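Local coordinates for protein type III restriction-modification enzyme EcoP15I Res subunit (Escherichia coli, PDB 4ZCF) that cleaves DNA as the ATP-dependent restriction subunit of a type III enzyme, acting with its modification subunit 25-27 base pairs downstream of one of two inversely oriented recognition sites, at residues 90-94 with 251-255; 109-115 with 221-227; 166-170 with 181-185; 213-217 with 242-246. Residue numbers count along the deposited sequence, not the author numbering.

Interaction 1: 90-94 with 251-255; sequences KTYTY and RYGAT. With AMP (adenosine monophosphate), chain H.
The P-loop (Walker A motif, GTGKT) of a helicase-type, RecA-like domain ends in this contact, where the start of helix 90-105 lies over strand 248-253. Residues 90-94 are helical, with Tyr94 N bonded to Lys90 O at 3.0 Å. Their axis runs nearly antiparallel (158°) to that of extended residues 251-253, 9.3 Å away, and the nearest CA pair, Lys90 and Tyr252, is 6.8 Å apart. Lys90 extends past the strand, its CD 3.9 Å from Tyr252 O and its NZ 3.8 Å from Gly253 CA; the amine is held by a salt bridge to Glu227. Beside it, Thr91 OG1 lies 2.7 Å from AMP O2P. Tyr252 (chi1 m) supplies a broad apolar face to the helix. Tyr94 (chi1 p) turns a ring edge to that face, centroids 5.4 Å apart and planes at 56°, while its hydroxyl bonds Asp226. Tyr94 CB sits over the Tyr252 ring face in a CH-pi contact, 3.5 Å from the centroid and 3.4 Å from Tyr252 CZ.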
# COMPACT_ATOMS: atom_id res chain seq x y z
N LYS C 90 14.47 9.48 -29.85
CA LYS C 90 13.48 8.47 -30.25
C LYS C 90 12.36 8.28 -29.21
O LYS C 90 11.22 7.97 -29.59
CB LYS C 90 14.12 7.13 -30.67
CG LYS C 90 14.89 6.38 -29.58
CD LYS C 90 14.81 4.87 -29.77
CE LYS C 90 15.76 4.13 -28.87
NZ LYS C 90 17.10 3.95 -29.51
N THR C 91 12.69 8.49 -27.92
CA THR C 91 11.79 8.41 -26.77
C THR C 91 10.74 9.50 -26.89
O THR C 91 9.55 9.19 -26.89
CB THR C 91 12.59 8.43 -25.46
OG1 THR C 91 13.65 7.48 -25.55
CG2 THR C 91 11.75 8.11 -24.25
N TYR C 92 11.16 10.77 -27.04
CA TYR C 92 10.24 11.90 -27.24
C TYR C 92 9.28 11.63 -28.43
O TYR C 92 8.08 11.88 -28.30
CB TYR C 92 11.00 13.21 -27.47
CG TYR C 92 10.08 14.36 -27.83
CD1 TYR C 92 9.40 15.07 -26.85
CD2 TYR C 92 9.88 14.72 -29.16
CE1 TYR C 92 8.53 16.11 -27.19
CE2 TYR C 92 9.02 15.75 -29.51
CZ TYR C 92 8.34 16.44 -28.52
OH TYR C 92 7.46 17.44 -28.88
N THR C 93 9.83 11.12 -29.57
CA THR C 93 9.09 10.80 -30.79
C THR C 93 7.99 9.75 -30.56
O THR C 93 6.86 10.00 -30.95
CB THR C 93 10.07 10.45 -31.94
OG1 THR C 93 10.89 11.59 -32.23
CG2 THR C 93 9.35 10.00 -33.20
N TYR C 94 8.32 8.61 -29.92
CA TYR C 94 7.31 7.61 -29.64
C TYR C 94 6.24 8.08 -28.65
O TYR C 94 5.08 7.69 -28.76
CB TYR C 94 7.89 6.21 -29.36
CG TYR C 94 8.56 5.91 -28.03
CD1 TYR C 94 7.83 5.96 -26.83
CD2 TYR C 94 9.82 5.34 -27.99
CE1 TYR C 94 8.41 5.59 -25.62
CE2 TYR C 94 10.41 4.96 -26.78
CZ TYR C 94 9.70 5.09 -25.60
OH TYR C 94 10.29 4.70 -24.42
N ARG C 251 8.14 -0.39 -33.48
CA ARG C 251 9.52 -0.65 -33.00
C ARG C 251 10.43 0.53 -33.24
O ARG C 251 10.44 1.09 -34.34
CB ARG C 251 10.12 -1.92 -33.61
CG ARG C 251 9.23 -3.17 -33.58
CD ARG C 251 9.97 -4.42 -34.07
NE ARG C 251 10.38 -4.32 -35.48
CZ ARG C 251 11.14 -5.20 -36.12
NH1 ARG C 251 11.57 -6.30 -35.50
NH2 ARG C 251 11.47 -5.00 -37.39
N TYR C 252 11.21 0.92 -32.22
CA TYR C 252 12.08 2.10 -32.28
C TYR C 252 13.48 1.78 -31.89
O TYR C 252 13.71 1.26 -30.79
CB TYR C 252 11.55 3.21 -31.34
CG TYR C 252 10.23 3.79 -31.77
CD1 TYR C 252 9.03 3.16 -31.43
CD2 TYR C 252 10.16 5.00 -32.45
CE1 TYR C 252 7.80 3.71 -31.78
CE2 TYR C 252 8.94 5.55 -32.82
CZ TYR C 252 7.76 4.89 -32.50
OH TYR C 252 6.55 5.41 -32.87
N GLY C 253 14.40 2.15 -32.75
CA GLY C 253 15.81 1.91 -32.47
C GLY C 253 16.74 2.29 -33.59
O GLY C 253 16.32 2.80 -34.63
N ALA C 254 18.02 2.03 -33.35
CA ALA C 254 19.11 2.30 -34.27
C ALA C 254 19.61 0.98 -34.91
O ALA C 254 20.33 1.02 -35.91
CB ALA C 254 20.23 2.98 -33.52
N THR C 255 19.20 -0.18 -34.32
CA THR C 255 19.61 -1.51 -34.78
C THR C 255 18.43 -2.46 -35.06
O THR C 255 17.61 -2.73 -34.17
CB THR C 255 20.65 -2.14 -33.84
OG1 THR C 255 21.65 -1.17 -33.53
CG2 THR C 255 21.31 -3.38 -34.43
P AMP H . 15.84 5.26 -24.25
O1P AMP H . 16.60 3.99 -24.32
O2P AMP H . 15.66 5.63 -25.67
O3P AMP H . 14.47 4.85 -23.82
O5' AMP H . 16.49 6.36 -23.30
C5' AMP H . 16.81 7.64 -23.81
C4' AMP H . 16.62 8.72 -22.79
O4' AMP H . 16.94 10.02 -23.35
C3' AMP H . 15.19 8.80 -22.38
O3' AMP H . 14.98 7.98 -21.23
C2' AMP H . 14.91 10.23 -22.14
O2' AMP H . 15.11 10.55 -20.76
C1' AMP H . 15.92 10.98 -22.95
N9 AMP H . 15.38 11.66 -24.06
C8 AMP H . 14.86 11.05 -25.10
N7 AMP H . 14.46 11.97 -26.02
C5 AMP H . 14.83 13.28 -25.46
C6 AMP H . 14.75 14.65 -25.83
N6 AMP H . 14.17 15.04 -27.07
N1 AMP H . 15.24 15.59 -24.98
C2 AMP H . 15.77 15.27 -23.81
N3 AMP H . 15.88 14.01 -23.40
C4 AMP H . 15.44 12.98 -24.16

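Interaction 2: 109-115 with 221-227; sequences KFIIIVP and PFIIIDE. With AMP (adenosine monophosphate), chain H.
Backbone hydrogen bonds join strands 109-113 and 222-226 as parallel neighbours in the sheet of a RecA-like helicase domain. Their axes are 4.8 Å apart and cross at -20°. Phe110 pairs with Phe222, Ile111 with Ile223, Ile112 with Ile224 and Ile113 with Ile225, at CA-CA distances of 4.9 to 5.1 Å. Ile111 and Ile113 each turn NH and CO toward the partner strand: Ile111 N to Phe222 O (3.1 Å), Ile224 N to Ile111 O (3.0 Å), Ile113 N to Ile224 O (2.8 Å) and Asp226 N to Ile113 O (3.2 Å).

Apolar contacts follow the alternation of side chains. On one face Ile113 CD1 meets Ile223 CG2 at 3.4 Å, and Ile111 CD1 meets Pro221 CG at 3.9 Å; beta-branched isoleucines suit extended backbone and fill a buried sheet. The other face carries Phe110, Phe222, Ile112 and Ile224, with Phe110 CD2 3.6 Å from Phe222 CB.

The polar end is the Walker B sequence, IIIDE. Asp226 (chi1 t) sets OD2 3.0 Å from AMP O3P and is hydrogen-bonded to Tyr94 OH; Glu227, at phi 59°, salt-bridges Lys90. An apolar sheet thus ends in acids beside the phosphate, where like charges would repel unless a proton or cation intervenes; in P-loop ATPases Walker B acids usually act through Mg2+.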
# COMPACT_ATOMS: atom_id res chain seq x y z
N LYS C 109 -4.81 3.40 -24.22
CA LYS C 109 -4.08 2.36 -23.51
C LYS C 109 -2.96 1.79 -24.37
O LYS C 109 -3.20 1.26 -25.45
CB LYS C 109 -5.03 1.30 -22.93
CG LYS C 109 -5.69 1.79 -21.65
CD LYS C 109 -6.45 0.74 -20.91
CE LYS C 109 -7.30 1.42 -19.86
NZ LYS C 109 -8.11 0.43 -19.08
N PHE C 110 -1.71 1.98 -23.90
CA PHE C 110 -0.49 1.60 -24.60
C PHE C 110 0.47 0.85 -23.66
O PHE C 110 0.58 1.20 -22.49
CB PHE C 110 0.23 2.86 -25.14
CG PHE C 110 -0.61 3.82 -25.96
CD1 PHE C 110 -1.39 4.79 -25.33
CD2 PHE C 110 -0.58 3.79 -27.34
CE1 PHE C 110 -2.18 5.67 -26.09
CE2 PHE C 110 -1.36 4.68 -28.10
CZ PHE C 110 -2.16 5.61 -27.46
N ILE C 111 1.19 -0.14 -24.20
CA ILE C 111 2.21 -0.89 -23.47
C ILE C 111 3.59 -0.49 -24.05
O ILE C 111 3.80 -0.65 -25.26
CB ILE C 111 1.98 -2.44 -23.42
CG1 ILE C 111 0.54 -2.78 -22.94
CG2 ILE C 111 3.03 -3.11 -22.52
CD1 ILE C 111 0.11 -4.33 -22.97
N ILE C 112 4.48 0.09 -23.21
CA ILE C 112 5.85 0.45 -23.61
C ILE C 112 6.72 -0.70 -23.15
O ILE C 112 6.90 -0.89 -21.94
CB ILE C 112 6.38 1.79 -23.00
CG1 ILE C 112 5.57 3.00 -23.48
CG2 ILE C 112 7.88 1.98 -23.32
CD1 ILE C 112 5.84 4.26 -22.65
N ILE C 113 7.26 -1.48 -24.11
CA ILE C 113 8.12 -2.61 -23.77
C ILE C 113 9.61 -2.24 -23.90
O ILE C 113 10.07 -1.77 -24.95
CB ILE C 113 7.66 -3.94 -24.41
CG1 ILE C 113 6.15 -4.15 -24.16
CG2 ILE C 113 8.49 -5.13 -23.84
CD1 ILE C 113 5.48 -5.38 -24.71
N VAL C 114 10.33 -2.35 -22.76
CA VAL C 114 11.74 -1.97 -22.66
C VAL C 114 12.61 -3.20 -22.36
O VAL C 114 12.07 -4.17 -21.84
CB VAL C 114 12.00 -0.74 -21.71
CG1 VAL C 114 11.31 0.52 -22.22
CG2 VAL C 114 11.62 -1.04 -20.25
N PRO C 115 13.88 -3.28 -22.79
CA PRO C 115 14.62 -4.53 -22.57
C PRO C 115 15.48 -4.61 -21.30
O PRO C 115 15.99 -5.69 -20.96
CB PRO C 115 15.53 -4.58 -23.80
CG PRO C 115 15.81 -3.12 -24.12
CD PRO C 115 14.70 -2.29 -23.53
N PRO C 221 -4.32 -3.64 -26.92
CA PRO C 221 -3.29 -2.59 -26.83
C PRO C 221 -2.48 -2.24 -28.07
O PRO C 221 -2.39 -3.03 -29.02
CB PRO C 221 -2.38 -3.12 -25.71
CG PRO C 221 -2.50 -4.60 -25.79
CD PRO C 221 -3.81 -4.94 -26.45
N PHE C 222 -1.84 -1.07 -28.02
CA PHE C 222 -0.88 -0.56 -29.01
C PHE C 222 0.48 -0.67 -28.31
O PHE C 222 0.68 -0.07 -27.25
CB PHE C 222 -1.21 0.90 -29.41
CG PHE C 222 -1.99 1.05 -30.69
CD1 PHE C 222 -3.27 0.52 -30.81
CD2 PHE C 222 -1.44 1.69 -31.79
CE1 PHE C 222 -3.99 0.66 -32.00
CE2 PHE C 222 -2.17 1.82 -32.98
CZ PHE C 222 -3.43 1.29 -33.08
N ILE C 223 1.38 -1.51 -28.85
CA ILE C 223 2.69 -1.78 -28.23
C ILE C 223 3.85 -1.11 -28.91
O ILE C 223 4.02 -1.28 -30.11
CB ILE C 223 2.95 -3.30 -28.03
CG1 ILE C 223 1.80 -3.99 -27.27
CG2 ILE C 223 4.31 -3.53 -27.35
CD1 ILE C 223 1.99 -5.45 -27.05
N ILE C 224 4.70 -0.43 -28.11
CA ILE C 224 5.94 0.23 -28.49
C ILE C 224 7.12 -0.66 -28.06
O ILE C 224 7.17 -1.09 -26.91
CB ILE C 224 6.05 1.64 -27.81
CG1 ILE C 224 4.81 2.54 -28.04
CG2 ILE C 224 7.40 2.35 -28.10
CD1 ILE C 224 4.55 3.07 -29.46
N ILE C 225 8.08 -0.90 -28.97
CA ILE C 225 9.29 -1.64 -28.66
C ILE C 225 10.52 -0.74 -28.79
O ILE C 225 10.81 -0.23 -29.87
CB ILE C 225 9.40 -3.02 -29.37
CG1 ILE C 225 8.59 -4.06 -28.59
CG2 ILE C 225 10.87 -3.50 -29.48
CD1 ILE C 225 7.44 -4.48 -29.19
N ASP C 226 11.22 -0.54 -27.64
CA ASP C 226 12.44 0.24 -27.47
C ASP C 226 13.62 -0.71 -27.66
O ASP C 226 13.70 -1.72 -26.95
CB ASP C 226 12.46 0.87 -26.06
CG ASP C 226 13.28 2.13 -25.93
OD1 ASP C 226 14.50 2.06 -26.15
OD2 ASP C 226 12.72 3.16 -25.53
N GLU C 227 14.52 -0.38 -28.60
CA GLU C 227 15.71 -1.18 -29.00
C GLU C 227 15.22 -2.57 -29.47
O GLU C 227 15.24 -3.52 -28.69
CB GLU C 227 16.79 -1.27 -27.88
CG GLU C 227 17.01 0.00 -27.07
CD GLU C 227 17.81 1.14 -27.68
OE1 GLU C 227 17.89 1.23 -28.93
OE2 GLU C 227 18.32 1.98 -26.90
P AMP H . 15.84 5.26 -24.25
O1P AMP H . 16.60 3.99 -24.32
O2P AMP H . 15.66 5.63 -25.67
O3P AMP H . 14.47 4.85 -23.82
O5' AMP H . 16.49 6.36 -23.30
C5' AMP H . 16.81 7.64 -23.81
C4' AMP H . 16.62 8.72 -22.79
O4' AMP H . 16.94 10.02 -23.35
C3' AMP H . 15.19 8.80 -22.38
O3' AMP H . 14.98 7.98 -21.23
C2' AMP H . 14.91 10.23 -22.14
O2' AMP H . 15.11 10.55 -20.76
C1' AMP H . 15.92 10.98 -22.95
N9 AMP H . 15.38 11.66 -24.06
C8 AMP H . 14.86 11.05 -25.10
N7 AMP H . 14.46 11.97 -26.02
C5 AMP H . 14.83 13.28 -25.46
C6 AMP H . 14.75 14.65 -25.83
N6 AMP H . 14.17 15.04 -27.07
N1 AMP H . 15.24 15.59 -24.98
C2 AMP H . 15.77 15.27 -23.81
N3 AMP H . 15.88 14.01 -23.40
C4 AMP H . 15.44 12.98 -24.16

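Interaction 3: 166-170 with 181-185; sequences AIHDF and IHVLV
Helix 165-172 packs on strand 180-186 as one alpha-on-beta layer of the RecA-like domain, a short connection leading from one to the other. The segment axes run almost antiparallel (160°) and 9.2 Å apart, with Phe170 and Leu184 the nearest CA pair at 6.7 Å. Two side chains interlock. Phe170 (chi1 t) reaches down from the helix and lays its ring along the strand, while Leu184 (chi1 t, chi2 p) rises against the ring face into the hollow bounded by Ala166, Ile167 and Phe170. Small Ala166 leaves space there, its CB 4.1 Å from Leu184 CD1, and Ile167 CG1 borders the hollow 4.3 Å from Leu184 CD2. Leu216 of helix 212-217 packs against Ile167, Phe170 and Leu184, extending this apolar cluster. His182 flanks the ring with its CB, 4.2 Å from Phe170 CD1, and its imidazole bonds Tyr147. A flat aromatic ring fits because one face and the edge both find partners: Leu184 CB makes a CH-pi contact over the face, 3.8 Å from the ring centroid, and at the edge Phe170 CE1 lies 3.3 Å from His182 O.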
# COMPACT_ATOMS: atom_id res chain seq x y z
N ALA C 166 0.48 -2.75 -11.01
CA ALA C 166 0.58 -1.97 -12.24
C ALA C 166 -0.42 -2.50 -13.29
O ALA C 166 -1.21 -1.71 -13.81
CB ALA C 166 1.99 -2.05 -12.79
N ILE C 167 -0.44 -3.84 -13.52
CA ILE C 167 -1.35 -4.54 -14.43
C ILE C 167 -2.84 -4.37 -14.03
O ILE C 167 -3.64 -3.90 -14.84
CB ILE C 167 -0.90 -6.00 -14.74
CG1 ILE C 167 0.42 -5.99 -15.55
CG2 ILE C 167 -1.99 -6.79 -15.52
CD1 ILE C 167 1.41 -6.97 -15.13
N HIS C 168 -3.19 -4.70 -12.76
CA HIS C 168 -4.54 -4.51 -12.21
C HIS C 168 -5.01 -3.08 -12.53
O HIS C 168 -6.00 -2.93 -13.24
CB HIS C 168 -4.57 -4.77 -10.69
CG HIS C 168 -5.82 -4.25 -10.03
ND1 HIS C 168 -5.82 -3.06 -9.32
CD2 HIS C 168 -7.09 -4.71 -10.10
CE1 HIS C 168 -7.08 -2.86 -8.95
NE2 HIS C 168 -7.88 -3.83 -9.40
N ASP C 169 -4.26 -2.05 -12.08
CA ASP C 169 -4.55 -0.62 -12.29
C ASP C 169 -4.64 -0.18 -13.74
O ASP C 169 -5.47 0.67 -14.05
CB ASP C 169 -3.49 0.24 -11.59
CG ASP C 169 -3.37 0.07 -10.08
OD1 ASP C 169 -4.28 -0.56 -9.47
OD2 ASP C 169 -2.39 0.57 -9.51
N PHE C 170 -3.77 -0.71 -14.63
CA PHE C 170 -3.76 -0.34 -16.04
C PHE C 170 -5.01 -0.90 -16.72
O PHE C 170 -5.71 -0.17 -17.41
CB PHE C 170 -2.45 -0.80 -16.73
CG PHE C 170 -2.39 -0.63 -18.25
CD1 PHE C 170 -2.06 0.60 -18.81
CD2 PHE C 170 -2.63 -1.71 -19.10
CE1 PHE C 170 -1.98 0.75 -20.20
CE2 PHE C 170 -2.54 -1.56 -20.49
CZ PHE C 170 -2.23 -0.33 -21.03
N ILE C 181 -4.47 9.46 -20.86
CA ILE C 181 -3.86 8.41 -21.66
C ILE C 181 -3.20 7.50 -20.60
O ILE C 181 -2.56 8.02 -19.67
CB ILE C 181 -2.83 8.98 -22.68
CG1 ILE C 181 -3.55 9.73 -23.81
CG2 ILE C 181 -1.96 7.87 -23.27
CD1 ILE C 181 -2.76 10.86 -24.38
N HIS C 182 -3.41 6.18 -20.69
CA HIS C 182 -2.88 5.20 -19.73
C HIS C 182 -1.71 4.43 -20.34
O HIS C 182 -1.86 3.81 -21.39
CB HIS C 182 -4.01 4.27 -19.23
CG HIS C 182 -5.20 4.99 -18.69
ND1 HIS C 182 -5.19 5.57 -17.43
CD2 HIS C 182 -6.41 5.22 -19.26
CE1 HIS C 182 -6.37 6.14 -17.28
NE2 HIS C 182 -7.15 5.95 -18.35
N VAL C 183 -0.55 4.45 -19.68
CA VAL C 183 0.63 3.77 -20.22
C VAL C 183 1.35 2.76 -19.28
O VAL C 183 1.77 3.12 -18.18
CB VAL C 183 1.57 4.73 -21.01
CG1 VAL C 183 2.22 5.76 -20.11
CG2 VAL C 183 2.61 3.95 -21.79
N LEU C 184 1.48 1.52 -19.74
CA LEU C 184 2.17 0.44 -19.04
C LEU C 184 3.63 0.32 -19.46
O LEU C 184 3.92 -0.10 -20.58
CB LEU C 184 1.46 -0.91 -19.20
CG LEU C 184 1.94 -2.01 -18.25
CD1 LEU C 184 1.37 -1.85 -16.87
CD2 LEU C 184 1.58 -3.38 -18.78
N VAL C 185 4.55 0.66 -18.55
CA VAL C 185 5.98 0.50 -18.80
C VAL C 185 6.42 -0.84 -18.14
O VAL C 185 6.20 -1.05 -16.95
CB VAL C 185 6.82 1.71 -18.31
CG1 VAL C 185 8.25 1.64 -18.84
CG2 VAL C 185 6.15 3.03 -18.72

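Interaction 4: 213-217 with 242-246; sequences VDALR and EKFNA
Arg217 is the polar hub, its guanidinium shared between its own helix and the facing turn. Within the helix its NH1 makes a salt bridge to Asp214 OD1 at 2.7 Å. Across the contact come three weak hydrogen bonds: from NE to Lys243 O (2.8 Å) and to Asn245 OD1 (3.0 Å), and from NH2 to Lys243 O (3.0 Å). A long, many-donor side chain with chi1 t suits this place, since it can gather carbonyl and amide oxygens at once. The backbones come close here, Arg217 and Phe244 CA atoms lying 4.2 Å apart, and Arg217 CA makes a CA-H...O contact of 3.3 Å with Phe244 O.

Segment 242-246 bends through a type I turn from Glu242 to Asn245, closed by Asn245 N to Glu242 O at 3.2 Å; Asn245 takes a positive phi of 41°, which asparagine tolerates well. The turn's apolar member is Phe244 (chi1 m), whose CE1 lies 3.5 Å from Leu216 CD1 and 3.6 Å from Val213 CG2. Val213 CG2 also meets Lys243 CB at 3.7 Å.

The arrangement joins two alpha-to-beta connections of the RecA-like fold: the last turn of helix 212-217, ahead of strand 222-226, against the loop from helix 236-242 into strand 248-253.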
# COMPACT_ATOMS: atom_id res chain seq x y z
N VAL C 213 -1.82 -11.74 -18.67
CA VAL C 213 -1.75 -11.72 -20.14
C VAL C 213 -3.13 -11.66 -20.84
O VAL C 213 -3.30 -10.87 -21.77
CB VAL C 213 -0.73 -12.72 -20.80
CG1 VAL C 213 -1.07 -14.18 -20.50
CG2 VAL C 213 -0.61 -12.50 -22.30
N ASP C 214 -4.12 -12.45 -20.36
CA ASP C 214 -5.50 -12.45 -20.89
C ASP C 214 -6.19 -11.11 -20.62
O ASP C 214 -6.99 -10.64 -21.44
CB ASP C 214 -6.33 -13.59 -20.28
CG ASP C 214 -5.89 -14.99 -20.62
OD1 ASP C 214 -5.27 -15.18 -21.69
OD2 ASP C 214 -6.21 -15.92 -19.84
N ALA C 215 -5.87 -10.49 -19.46
CA ALA C 215 -6.41 -9.19 -19.09
C ALA C 215 -5.84 -8.09 -19.99
O ALA C 215 -6.60 -7.22 -20.42
CB ALA C 215 -6.12 -8.90 -17.64
N LEU C 216 -4.51 -8.15 -20.32
CA LEU C 216 -3.84 -7.17 -21.18
C LEU C 216 -4.22 -7.34 -22.64
O LEU C 216 -4.41 -6.34 -23.34
CB LEU C 216 -2.32 -7.20 -21.00
CG LEU C 216 -1.77 -6.72 -19.65
CD1 LEU C 216 -0.48 -7.38 -19.33
CD2 LEU C 216 -1.60 -5.24 -19.60
N ARG C 217 -4.39 -8.60 -23.09
CA ARG C 217 -4.82 -8.90 -24.45
C ARG C 217 -6.21 -8.27 -24.73
O ARG C 217 -6.38 -7.62 -25.76
CB ARG C 217 -4.82 -10.41 -24.70
CG ARG C 217 -5.26 -10.78 -26.11
CD ARG C 217 -5.64 -12.23 -26.26
NE ARG C 217 -4.52 -13.14 -25.98
CZ ARG C 217 -4.51 -14.02 -24.99
NH1 ARG C 217 -5.55 -14.14 -24.17
NH2 ARG C 217 -3.46 -14.81 -24.81
N GLU C 242 3.82 -11.57 -28.37
CA GLU C 242 2.81 -12.07 -29.34
C GLU C 242 1.50 -12.51 -28.64
O GLU C 242 0.43 -12.35 -29.22
CB GLU C 242 3.35 -13.23 -30.20
CG GLU C 242 4.26 -12.79 -31.34
CD GLU C 242 5.02 -13.87 -32.10
OE1 GLU C 242 4.70 -15.07 -31.96
OE2 GLU C 242 5.93 -13.49 -32.87
N LYS C 243 1.59 -13.01 -27.39
CA LYS C 243 0.45 -13.46 -26.59
C LYS C 243 -0.59 -12.35 -26.31
O LYS C 243 -1.73 -12.68 -25.98
CB LYS C 243 0.93 -14.03 -25.24
CG LYS C 243 1.46 -15.45 -25.26
CD LYS C 243 2.06 -15.78 -23.88
CE LYS C 243 2.57 -17.19 -23.80
NZ LYS C 243 3.56 -17.35 -22.70
N PHE C 244 -0.19 -11.06 -26.41
CA PHE C 244 -1.09 -9.93 -26.16
C PHE C 244 -2.06 -9.63 -27.31
O PHE C 244 -2.95 -8.79 -27.13
CB PHE C 244 -0.31 -8.64 -25.83
CG PHE C 244 0.49 -8.68 -24.56
CD1 PHE C 244 -0.10 -9.08 -23.36
CD2 PHE C 244 1.81 -8.26 -24.54
CE1 PHE C 244 0.65 -9.12 -22.18
CE2 PHE C 244 2.55 -8.28 -23.37
CZ PHE C 244 1.97 -8.71 -22.19
N ASN C 245 -1.86 -10.26 -28.49
CA ASN C 245 -2.63 -10.04 -29.71
C ASN C 245 -2.92 -8.54 -29.89
O ASN C 245 -4.08 -8.08 -29.89
CB ASN C 245 -3.88 -10.96 -29.79
CG ASN C 245 -3.53 -12.44 -29.86
OD1 ASN C 245 -3.75 -13.21 -28.92
ND2 ASN C 245 -2.93 -12.87 -30.97
N ALA C 246 -1.80 -7.77 -29.90
CA ALA C 246 -1.76 -6.32 -30.00
C ALA C 246 -2.32 -5.82 -31.34
O ALA C 246 -2.19 -6.51 -32.36
CB ALA C 246 -0.33 -5.84 -29.82

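All four contacts belong to one RecA-like domain and, but for interaction 4, include strands of its seven-stranded parallel sheet. Interactions 1 and 2, centres 11 Å apart, both touch AMP, through Thr91 and Asp226. Their strands are joined by probable hydrogen bonds, Tyr252 N to Ile225 O (2.6 Å) and Glu227 N to Tyr252 O (2.9 Å), so Walker A and Walker B residues share one framework. On the other side of strand 109-113, interaction 3 adds strand 180-186 through a probable hydrogen bond from Ile112 N to Leu184 O (2.7 Å). Interaction 4 lies 23 Å from interaction 1, centre to centre, away from the nucleotide; Leu216 CD2 meets Phe170 CD2 at 3.7 Å, and Phe244 CD2 meets Ile223 CD1 at 3.8 Å, linking it to interactions 3 and 2.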